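Local coordinates for protein rhodopsin (Todarodes pacificus, PDB 2Z73) that absorbs light through bound retinal, whose isomerization from 11-cis to all-trans activates G-protein signaling to phospholipase C for vision in dim light, at residues A[15-20]-A[99-104]. Sequence-based numbering, arbitrary orientation.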
loop_
_atom_site.group_PDB
_atom_site.type_symbol
_atom_site.label_atom_id
_atom_site.label_comp_id
_atom_site.label_asym_id
_atom_site.label_seq_id
_atom_site.Cartn_x
_atom_site.Cartn_y
_atom_site.Cartn_z
ATOM N N PRO A 15 18.912 -4.839 -26.864
ATOM C CA PRO A 15 18.373 -4.790 -28.221
ATOM C C PRO A 15 16.905 -4.401 -28.308
ATOM O O PRO A 15 16.429 -4.031 -29.379
ATOM C CB PRO A 15 18.627 -6.205 -28.733
ATOM C CG PRO A 15 18.476 -7.030 -27.492
ATOM C CD PRO A 15 19.271 -6.219 -26.495
ATOM N N SER A 16 16.194 -4.466 -27.184
ATOM C CA SER A 16 14.760 -4.153 -27.146
ATOM C C SER A 16 14.432 -2.760 -26.629
ATOM O O SER A 16 13.459 -2.141 -27.064
ATOM C CB SER A 16 14.023 -5.150 -26.250
ATOM O OG SER A 16 14.298 -6.494 -26.596
ATOM N N ILE A 17 15.243 -2.278 -25.692
ATOM C CA ILE A 17 15.011 -0.997 -25.046
ATOM C C ILE A 17 16.245 -0.101 -25.119
ATOM O O ILE A 17 17.361 -0.556 -24.876
ATOM C CB ILE A 17 14.632 -1.263 -23.567
ATOM C CG1 ILE A 17 13.441 -2.233 -23.527
ATOM C CG2 ILE A 17 14.345 0.057 -22.828
ATOM C CD1 ILE A 17 13.184 -2.873 -22.190
ATOM N N VAL A 18 16.049 1.172 -25.457
ATOM C CA VAL A 18 17.172 2.097 -25.548
ATOM C C VAL A 18 17.470 2.650 -24.171
ATOM O O VAL A 18 16.711 3.459 -23.662
ATOM C CB VAL A 18 16.875 3.300 -26.483
ATOM C CG1 VAL A 18 18.050 4.275 -26.471
ATOM C CG2 VAL A 18 16.612 2.814 -27.904
ATOM N N VAL A 19 18.577 2.211 -23.581
ATOM C CA VAL A 19 19.004 2.668 -22.264
ATOM C C VAL A 19 19.440 4.130 -22.276
ATOM O O VAL A 19 20.256 4.527 -23.097
ATOM C CB VAL A 19 20.191 1.841 -21.771
ATOM C CG1 VAL A 19 20.798 2.484 -20.527
ATOM C CG2 VAL A 19 19.745 0.408 -21.503
ATOM N N HIS A 20 18.903 4.931 -21.368
ATOM C CA HIS A 20 19.269 6.337 -21.299
ATOM C C HIS A 20 20.760 6.443 -21.078
ATOM O O HIS A 20 21.327 5.698 -20.278
ATOM C CB HIS A 20 18.556 7.037 -20.151
ATOM C CG HIS A 20 18.727 8.521 -20.156
ATOM N ND1 HIS A 20 19.929 9.130 -19.877
ATOM C CD2 HIS A 20 17.854 9.518 -20.436
ATOM C CE1 HIS A 20 19.790 10.439 -19.985
ATOM N NE2 HIS A 20 18.540 10.701 -20.323
ATOM N N LYS A 99 21.659 -10.795 -15.785
ATOM C CA LYS A 99 22.269 -9.476 -15.828
ATOM C C LYS A 99 21.754 -8.695 -17.028
ATOM O O LYS A 99 22.490 -7.916 -17.621
ATOM C CB LYS A 99 23.788 -9.623 -15.874
ATOM C CG LYS A 99 24.329 -10.300 -14.613
ATOM C CD LYS A 99 25.477 -11.252 -14.882
ATOM C CE LYS A 99 26.738 -10.524 -15.271
ATOM N NZ LYS A 99 27.860 -11.485 -15.442
ATOM N N LYS A 100 20.480 -8.902 -17.375
ATOM C CA LYS A 100 19.866 -8.218 -18.506
ATOM C C LYS A 100 18.354 -8.433 -18.598
ATOM O O LYS A 100 17.863 -9.501 -18.249
ATOM C CB LYS A 100 20.519 -8.689 -19.807
ATOM C CG LYS A 100 19.962 -8.030 -21.051
ATOM C CD LYS A 100 20.875 -8.247 -22.255
ATOM C CE LYS A 100 22.276 -7.704 -21.989
ATOM N NZ LYS A 100 22.244 -6.286 -21.540
ATOM N N TRP A 101 17.628 -7.413 -19.061
ATOM C CA TRP A 101 16.182 -7.502 -19.238
ATOM C C TRP A 101 15.908 -8.115 -20.600
ATOM O O TRP A 101 16.026 -7.452 -21.634
ATOM C CB TRP A 101 15.523 -6.117 -19.154
ATOM C CG TRP A 101 14.031 -6.132 -19.447
ATOM C CD1 TRP A 101 13.438 -6.075 -20.676
ATOM C CD2 TRP A 101 12.964 -6.227 -18.493
ATOM N NE1 TRP A 101 12.074 -6.127 -20.549
ATOM C CE2 TRP A 101 11.753 -6.222 -19.221
ATOM C CE3 TRP A 101 12.912 -6.321 -17.092
ATOM C CZ2 TRP A 101 10.493 -6.306 -18.595
ATOM C CZ3 TRP A 101 11.653 -6.404 -16.465
ATOM C CH2 TRP A 101 10.466 -6.395 -17.222
ATOM N N ILE A 102 15.543 -9.391 -20.594
ATOM C CA ILE A 102 15.283 -10.149 -21.819
ATOM C C ILE A 102 13.820 -10.260 -22.222
ATOM O O ILE A 102 13.497 -11.091 -23.060
ATOM C CB ILE A 102 15.776 -11.593 -21.671
ATOM C CG1 ILE A 102 15.020 -12.262 -20.503
ATOM C CG2 ILE A 102 17.277 -11.615 -21.444
ATOM C CD1 ILE A 102 15.146 -13.770 -20.434
ATOM N N PHE A 103 12.939 -9.442 -21.660
ATOM C CA PHE A 103 11.524 -9.583 -21.981
ATOM C C PHE A 103 10.915 -8.578 -22.935
ATOM O O PHE A 103 9.698 -8.555 -23.116
ATOM C CB PHE A 103 10.716 -9.648 -20.683
ATOM C CG PHE A 103 11.152 -10.756 -19.760
ATOM C CD1 PHE A 103 10.853 -12.086 -20.056
ATOM C CD2 PHE A 103 11.910 -10.476 -18.628
ATOM C CE1 PHE A 103 11.309 -13.120 -19.235
ATOM C CE2 PHE A 103 12.372 -11.502 -17.802
ATOM C CZ PHE A 103 12.074 -12.820 -18.104
ATOM N N GLY A 104 11.754 -7.759 -23.559
ATOM C CA GLY A 104 11.258 -6.786 -24.515
ATOM C C GLY A 104 10.664 -5.516 -23.956
ATOM O O GLY A 104 10.325 -5.437 -22.786
HETATM O O HOH W 1 14.349 -7.568 -23.899
#
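The CD1 methyl of Ile17 lies against the CD1-NE1 side of the indole of Trp101, 3.6 Å from Trp101 CD1. The isoleucine approaches the ring obliquely, and its CG1 arm, anti to its own carbonyl carbon (chi1 -55°), carries the methyl across to the tryptophan. With CG anti to the backbone N (chi1 175°), the indole turns NE1 back to Gly104 O, to which it donates at 2.9 Å. That bond is fairly straight (161°) and runs nearly in the indole plane, although NE1 lies above the carbonyl plane of Gly104. One face of the indole takes CB of Phe103, toward the rim, and Tyr111 of helix 104-138 packs edge-to-face with it. Without the indole, as with an alanine here, the Ile17 methyl would probably lose its aromatic partner and Gly104 O its N-H donor. Ser16 CB rests 3.7 Å from Gly104 CA. Residues 101-104 form the WxFG motif of the first extracellular loop of class A receptors, and Ile17 and Trp101 both touch Cys108, disulfide-bonded to Cys186. No direct hydrogen bond joins 15-20 to 99-104; beside them Asn14 bonds Trp101 O and Lys100 NZ bonds Tyr13 O. The contact itself thus combines apolar touching with water 1, which hydrogen-bonds Ser16 OG at 2.9 Å, donates to Trp101 O and accepts from Gly104 N, linking the N-terminal segment to the loop's backbone.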